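Local coordinates for flagellar regulatory protein C (Vibrio cholerae, PDB 4QHS), which probably activates sigma-54-dependent transcription of flagellar genes, using ATP hydrolysis by its heptameric AAA+ domain to remodel the polymerase complex, at residues D122-Q134 with A167-N179. Residues are numbered along the deposited sequence; the frame is centred on the assembly and turned at random.
Sequences DLNLQAKLLRVLQ and AGHFREDLYYRLN. With EDO (1,2-ethanediol), chain H.
Helix 123-134 packs against the loop 168-171 and the helix 172-178 that follows it, a helix-helix contact on the flank of the AAA+ core, with the two axes 9.8 Å apart at closest and inclined by 48°. At its N-terminal end the contact is polar. The amide of Q126 bonds to the loop backbone at both ends: OE1 accepts from R171 N (2.7 Å) in its carbonyl plane, the bond nearly straight, while NE2 donates to H169 O at 3.0 Å, and also to M121 O. Gripped in this way, the amide lies over one face of the F170 ring, with Q126 OE1 3.4 Å above the ring plane, offset toward the rim, and the planes 30° apart. L123 CD2 touches H169 O alongside. R171 bends about CG-CD (chi3 62°), which brings its guanidinium to D173, and holds the carboxylate side-on, NE to OD1 and NH2 to OD2 (2.6 Å), both on syn lone pairs. L130 CD2 lies against the carboxylate, 3.5 Å from D173 OD2, and a water joins R171 NH1 to L123 O. R171 NH1 also hydrogen-bonds A75 O of a neighbouring subunit, and K128 forms a salt bridge with D79 of that subunit, placing the two helices beside a subunit interface of the heptamer. Farther along, L174 is a knob in the hole formed by Q126, L129, L130 and L133; with CG anti to the backbone N, it sends CD1 to L133 CD1 (3.7 Å) and CD2 to Q126 CB. R177 closes the C-terminal end, one guanidinium face beneath Q134 CG. Outside the pair, L125 and V132 pack on helix 82-87, Y175 on helix 161-166, and L178 reaches M42 on strand 41-44 of the parallel sheet.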
loop_
_atom_site.group_PDB
_atom_site.type_symbol
_atom_site.label_atom_id
_atom_site.label_comp_id
_atom_site.label_asym_id
_atom_site.label_seq_id
_atom_site.Cartn_x
_atom_site.Cartn_y
_atom_site.Cartn_z
ATOM N N ASP A 122 4.804 -13.128 -20.133
ATOM C CA ASP A 122 3.731 -13.262 -19.153
ATOM C C ASP A 122 2.506 -13.896 -19.807
ATOM O O ASP A 122 2.394 -13.975 -21.047
ATOM C CB ASP A 122 3.374 -11.913 -18.504
ATOM C CG ASP A 122 2.752 -10.908 -19.479
ATOM O OD1 ASP A 122 1.797 -11.241 -20.219
ATOM O OD2 ASP A 122 3.215 -9.749 -19.470
ATOM N N LEU A 123 1.593 -14.333 -18.953
ATOM C CA LEU A 123 0.408 -15.075 -19.351
ATOM C C LEU A 123 -0.510 -14.291 -20.308
ATOM O O LEU A 123 -1.029 -14.846 -21.268
ATOM C CB LEU A 123 -0.356 -15.492 -18.088
ATOM C CG LEU A 123 0.308 -16.626 -17.290
ATOM C CD1 LEU A 123 -0.466 -16.938 -15.989
ATOM C CD2 LEU A 123 0.432 -17.865 -18.144
ATOM N N ASN A 124 -0.692 -12.998 -20.053
ATOM C CA ASN A 124 -1.463 -12.159 -20.956
ATOM C C ASN A 124 -0.870 -12.161 -22.367
ATOM O O ASN A 124 -1.579 -12.306 -23.371
ATOM C CB ASN A 124 -1.526 -10.736 -20.431
ATOM C CG ASN A 124 -2.459 -9.869 -21.247
ATOM O OD1 ASN A 124 -3.669 -10.071 -21.232
ATOM N ND2 ASN A 124 -1.901 -8.900 -21.967
ATOM N N LEU A 125 0.426 -11.980 -22.435
ATOM C CA LEU A 125 1.143 -11.990 -23.664
ATOM C C LEU A 125 0.967 -13.303 -24.359
ATOM O O LEU A 125 0.803 -13.344 -25.535
ATOM C CB LEU A 125 2.602 -11.759 -23.385
ATOM C CG LEU A 125 3.272 -10.697 -24.211
ATOM C CD1 LEU A 125 4.743 -10.835 -24.130
ATOM C CD2 LEU A 125 2.830 -10.785 -25.628
ATOM N N GLN A 126 1.025 -14.375 -23.605
ATOM C CA GLN A 126 0.882 -15.706 -24.177
ATOM C C GLN A 126 -0.481 -15.900 -24.824
ATOM O O GLN A 126 -0.589 -16.509 -25.887
ATOM C CB GLN A 126 1.077 -16.782 -23.116
ATOM C CG GLN A 126 2.466 -16.897 -22.570
ATOM C CD GLN A 126 2.503 -17.921 -21.447
ATOM O OE1 GLN A 126 1.842 -18.952 -21.527
ATOM N NE2 GLN A 126 3.227 -17.617 -20.382
ATOM N N ALA A 127 -1.522 -15.426 -24.147
ATOM C CA ALA A 127 -2.871 -15.457 -24.702
ATOM C C ALA A 127 -2.919 -14.653 -26.000
ATOM O O ALA A 127 -3.574 -15.051 -26.953
ATOM C CB ALA A 127 -3.901 -14.919 -23.693
ATOM N N LYS A 128 -2.212 -13.549 -26.075
ATOM C CA LYS A 128 -2.184 -12.803 -27.312
ATOM C C LYS A 128 -1.484 -13.591 -28.407
ATOM O O LYS A 128 -1.922 -13.615 -29.525
ATOM C CB LYS A 128 -1.513 -11.450 -27.143
ATOM C CG LYS A 128 -2.116 -10.514 -26.154
ATOM C CD LYS A 128 -2.499 -9.245 -26.829
ATOM C CE LYS A 128 -1.948 -8.030 -26.154
ATOM N NZ LYS A 128 -2.843 -6.863 -26.363
ATOM N N LEU A 129 -0.395 -14.241 -28.054
ATOM C CA LEU A 129 0.366 -15.044 -29.006
ATOM C C LEU A 129 -0.454 -16.208 -29.527
ATOM O O LEU A 129 -0.417 -16.528 -30.721
ATOM C CB LEU A 129 1.646 -15.569 -28.361
ATOM C CG LEU A 129 2.570 -16.455 -29.198
ATOM C CD1 LEU A 129 2.902 -15.825 -30.568
ATOM C CD2 LEU A 129 3.855 -16.740 -28.412
ATOM N N LEU A 130 -1.215 -16.813 -28.645
ATOM C CA LEU A 130 -2.057 -17.914 -28.990
ATOM C C LEU A 130 -3.039 -17.531 -30.054
ATOM O O LEU A 130 -3.258 -18.246 -30.971
ATOM C CB LEU A 130 -2.801 -18.413 -27.776
ATOM C CG LEU A 130 -3.693 -19.593 -28.070
ATOM C CD1 LEU A 130 -2.854 -20.775 -28.293
ATOM C CD2 LEU A 130 -4.587 -19.845 -26.950
ATOM N N ARG A 131 -3.626 -16.380 -29.907
ATOM C CA ARG A 131 -4.572 -15.905 -30.857
ATOM C C ARG A 131 -3.941 -15.604 -32.203
ATOM O O ARG A 131 -4.496 -15.890 -33.222
ATOM C CB ARG A 131 -5.319 -14.717 -30.308
ATOM C CG ARG A 131 -6.472 -14.332 -31.120
ATOM C CD ARG A 131 -6.839 -12.928 -30.864
ATOM N NE ARG A 131 -8.029 -12.806 -30.036
ATOM C CZ ARG A 131 -8.214 -11.842 -29.143
ATOM N NH1 ARG A 131 -7.270 -10.933 -28.962
ATOM N NH2 ARG A 131 -9.328 -11.781 -28.440
ATOM N N VAL A 132 -2.754 -15.056 -32.188
ATOM C CA VAL A 132 -2.013 -14.838 -33.421
ATOM C C VAL A 132 -1.782 -16.165 -34.114
ATOM O O VAL A 132 -2.021 -16.282 -35.320
ATOM C CB VAL A 132 -0.650 -14.147 -33.184
ATOM C CG1 VAL A 132 0.202 -14.212 -34.448
ATOM C CG2 VAL A 132 -0.852 -12.694 -32.764
ATOM N N LEU A 133 -1.335 -17.160 -33.344
ATOM C CA LEU A 133 -1.101 -18.491 -33.882
ATOM C C LEU A 133 -2.361 -19.107 -34.471
ATOM O O LEU A 133 -2.297 -19.779 -35.499
ATOM C CB LEU A 133 -0.547 -19.415 -32.806
ATOM C CG LEU A 133 0.953 -19.233 -32.561
ATOM C CD1 LEU A 133 1.484 -20.191 -31.472
ATOM C CD2 LEU A 133 1.702 -19.426 -33.868
ATOM N N GLN A 134 -3.504 -18.883 -33.819
ATOM C CA GLN A 134 -4.738 -19.559 -34.204
ATOM C C GLN A 134 -5.416 -18.887 -35.388
ATOM O O GLN A 134 -5.934 -19.561 -36.267
ATOM C CB GLN A 134 -5.731 -19.605 -33.033
ATOM C CG GLN A 134 -5.311 -20.433 -31.837
ATOM C CD GLN A 134 -6.262 -20.253 -30.658
ATOM O OE1 GLN A 134 -7.054 -19.300 -30.615
ATOM N NE2 GLN A 134 -6.197 -21.174 -29.698
ATOM N N ALA A 167 3.515 -25.667 -13.470
ATOM C CA ALA A 167 3.711 -24.646 -12.444
ATOM C C ALA A 167 2.733 -23.468 -12.606
ATOM O O ALA A 167 2.790 -22.505 -11.842
ATOM C CB ALA A 167 5.163 -24.132 -12.473
ATOM N N GLY A 168 1.842 -23.553 -13.594
ATOM C CA GLY A 168 0.888 -22.487 -13.877
ATOM C C GLY A 168 1.489 -21.184 -14.395
ATOM O O GLY A 168 0.927 -20.117 -14.199
ATOM N N HIS A 169 2.638 -21.264 -15.056
ATOM C CA HIS A 169 3.278 -20.074 -15.602
ATOM C C HIS A 169 3.215 -20.044 -17.123
ATOM O O HIS A 169 3.627 -19.076 -17.751
ATOM C CB HIS A 169 4.741 -19.995 -15.154
ATOM C CG HIS A 169 4.917 -19.923 -13.673
ATOM N ND1 HIS A 169 4.191 -19.062 -12.878
ATOM C CD2 HIS A 169 5.736 -20.609 -12.838
ATOM C CE1 HIS A 169 4.548 -19.228 -11.616
ATOM N NE2 HIS A 169 5.487 -20.156 -11.565
ATOM N N PHE A 170 2.716 -21.113 -17.725
ATOM C CA PHE A 170 2.642 -21.164 -19.177
ATOM C C PHE A 170 1.346 -21.826 -19.598
ATOM O O PHE A 170 0.946 -22.829 -19.026
ATOM C CB PHE A 170 3.846 -21.915 -19.746
ATOM C CG PHE A 170 4.233 -21.488 -21.147
ATOM C CD1 PHE A 170 4.970 -20.322 -21.363
ATOM C CD2 PHE A 170 3.893 -22.264 -22.237
ATOM C CE1 PHE A 170 5.346 -19.928 -22.657
ATOM C CE2 PHE A 170 4.261 -21.887 -23.521
ATOM C CZ PHE A 170 4.996 -20.709 -23.732
ATOM N N ARG A 171 0.677 -21.243 -20.579
ATOM C CA ARG A 171 -0.575 -21.803 -21.056
ATOM C C ARG A 171 -0.365 -23.185 -21.660
ATOM O O ARG A 171 0.555 -23.412 -22.461
ATOM C CB ARG A 171 -1.232 -20.887 -22.108
ATOM C CG ARG A 171 -1.635 -19.498 -21.630
ATOM C CD ARG A 171 -2.316 -18.747 -22.774
ATOM N NE ARG A 171 -3.541 -19.438 -23.179
ATOM C CZ ARG A 171 -4.761 -19.131 -22.736
ATOM N NH1 ARG A 171 -4.930 -18.125 -21.879
ATOM N NH2 ARG A 171 -5.814 -19.823 -23.155
ATOM N N GLU A 172 -1.259 -24.092 -21.311
ATOM C CA GLU A 172 -1.227 -25.437 -21.845
ATOM C C GLU A 172 -1.512 -25.428 -23.345
ATOM O O GLU A 172 -0.784 -26.047 -24.125
ATOM C CB GLU A 172 -2.238 -26.318 -21.096
ATOM C CG GLU A 172 -2.139 -27.791 -21.396
ATOM C CD GLU A 172 -3.084 -28.602 -20.528
ATOM O OE1 GLU A 172 -2.729 -29.742 -20.162
ATOM O OE2 GLU A 172 -4.173 -28.081 -20.204
ATOM N N ASP A 173 -2.572 -24.731 -23.750
ATOM C CA ASP A 173 -2.961 -24.749 -25.160
ATOM C C ASP A 173 -1.828 -24.199 -26.028
ATOM O O ASP A 173 -1.583 -24.698 -27.128
ATOM C CB ASP A 173 -4.253 -23.959 -25.401
ATOM C CG ASP A 173 -4.252 -22.600 -24.719
ATOM O OD1 ASP A 173 -3.155 -22.040 -24.501
ATOM O OD2 ASP A 173 -5.351 -22.094 -24.392
ATOM N N LEU A 174 -1.124 -23.192 -25.520
ATOM C CA LEU A 174 0.023 -22.630 -26.251
ATOM C C LEU A 174 1.200 -23.611 -26.269
ATOM O O LEU A 174 1.934 -23.704 -27.258
ATOM C CB LEU A 174 0.463 -21.306 -25.639
ATOM C CG LEU A 174 1.617 -20.578 -26.318
ATOM C CD1 LEU A 174 1.276 -20.253 -27.786
ATOM C CD2 LEU A 174 1.909 -19.312 -25.554
ATOM N N TYR A 175 1.357 -24.353 -25.177
ATOM C CA TYR A 175 2.430 -25.330 -25.082
ATOM C C TYR A 175 2.297 -26.343 -26.206
ATOM O O TYR A 175 3.248 -26.590 -26.919
ATOM C CB TYR A 175 2.424 -26.030 -23.723
ATOM C CG TYR A 175 3.265 -27.284 -23.654
ATOM C CD1 TYR A 175 4.654 -27.219 -23.579
ATOM C CD2 TYR A 175 2.669 -28.532 -23.640
ATOM C CE1 TYR A 175 5.423 -28.370 -23.505
ATOM C CE2 TYR A 175 3.427 -29.684 -23.558
ATOM C CZ TYR A 175 4.801 -29.595 -23.499
ATOM O OH TYR A 175 5.542 -30.748 -23.420
ATOM N N TYR A 176 1.110 -26.857 -26.407
ATOM C CA TYR A 176 0.898 -27.849 -27.422
ATOM C C TYR A 176 1.100 -27.295 -28.814
ATOM O O TYR A 176 1.679 -27.944 -29.650
ATOM C CB TYR A 176 -0.465 -28.510 -27.277
ATOM C CG TYR A 176 -0.458 -29.640 -26.297
ATOM C CD1 TYR A 176 0.351 -30.717 -26.482
ATOM C CD2 TYR A 176 -1.236 -29.612 -25.178
ATOM C CE1 TYR A 176 0.381 -31.730 -25.599
ATOM C CE2 TYR A 176 -1.208 -30.625 -24.283
ATOM C CZ TYR A 176 -0.394 -31.681 -24.497
ATOM O OH TYR A 176 -0.356 -32.710 -23.614
ATOM N N ARG A 177 0.646 -26.085 -29.053
ATOM C CA ARG A 177 0.853 -25.487 -30.346
ATOM C C ARG A 177 2.303 -25.234 -30.689
ATOM O O ARG A 177 2.705 -25.380 -31.797
ATOM C CB ARG A 177 0.045 -24.228 -30.483
ATOM C CG ARG A 177 -1.259 -24.463 -31.097
ATOM C CD ARG A 177 -1.980 -23.212 -31.270
ATOM N NE ARG A 177 -3.215 -23.420 -31.990
ATOM C CZ ARG A 177 -3.352 -23.284 -33.297
ATOM N NH1 ARG A 177 -2.334 -22.943 -34.053
ATOM N NH2 ARG A 177 -4.521 -23.492 -33.844
ATOM N N LEU A 178 3.090 -24.864 -29.722
ATOM C CA LEU A 178 4.496 -24.570 -29.990
ATOM C C LEU A 178 5.411 -25.801 -29.931
ATOM O O LEU A 178 6.584 -25.716 -30.305
ATOM C CB LEU A 178 5.010 -23.524 -29.001
ATOM C CG LEU A 178 4.506 -22.091 -29.189
ATOM C CD1 LEU A 178 4.938 -21.238 -28.012
ATOM C CD2 LEU A 178 5.049 -21.517 -30.474
ATOM N N ASN A 179 4.906 -26.916 -29.446
ATOM C CA ASN A 179 5.707 -28.108 -29.286
ATOM C C ASN A 179 5.280 -29.317 -30.116
ATOM O O ASN A 179 5.333 -30.421 -29.661
ATOM C CB ASN A 179 5.788 -28.497 -27.818
ATOM C CG ASN A 179 6.879 -27.778 -27.088
ATOM O OD1 ASN A 179 8.013 -28.187 -27.088
ATOM N ND2 ASN A 179 6.534 -26.691 -26.469
HETATM C C1 EDO H . -4.605 -22.380 -21.184
HETATM O O1 EDO H . -4.524 -23.681 -21.807
HETATM C C2 EDO H . -4.432 -22.430 -19.661
HETATM O O2 EDO H . -3.268 -23.192 -19.290
HETATM O O HOH W 1 -3.102 -16.502 -20.327
#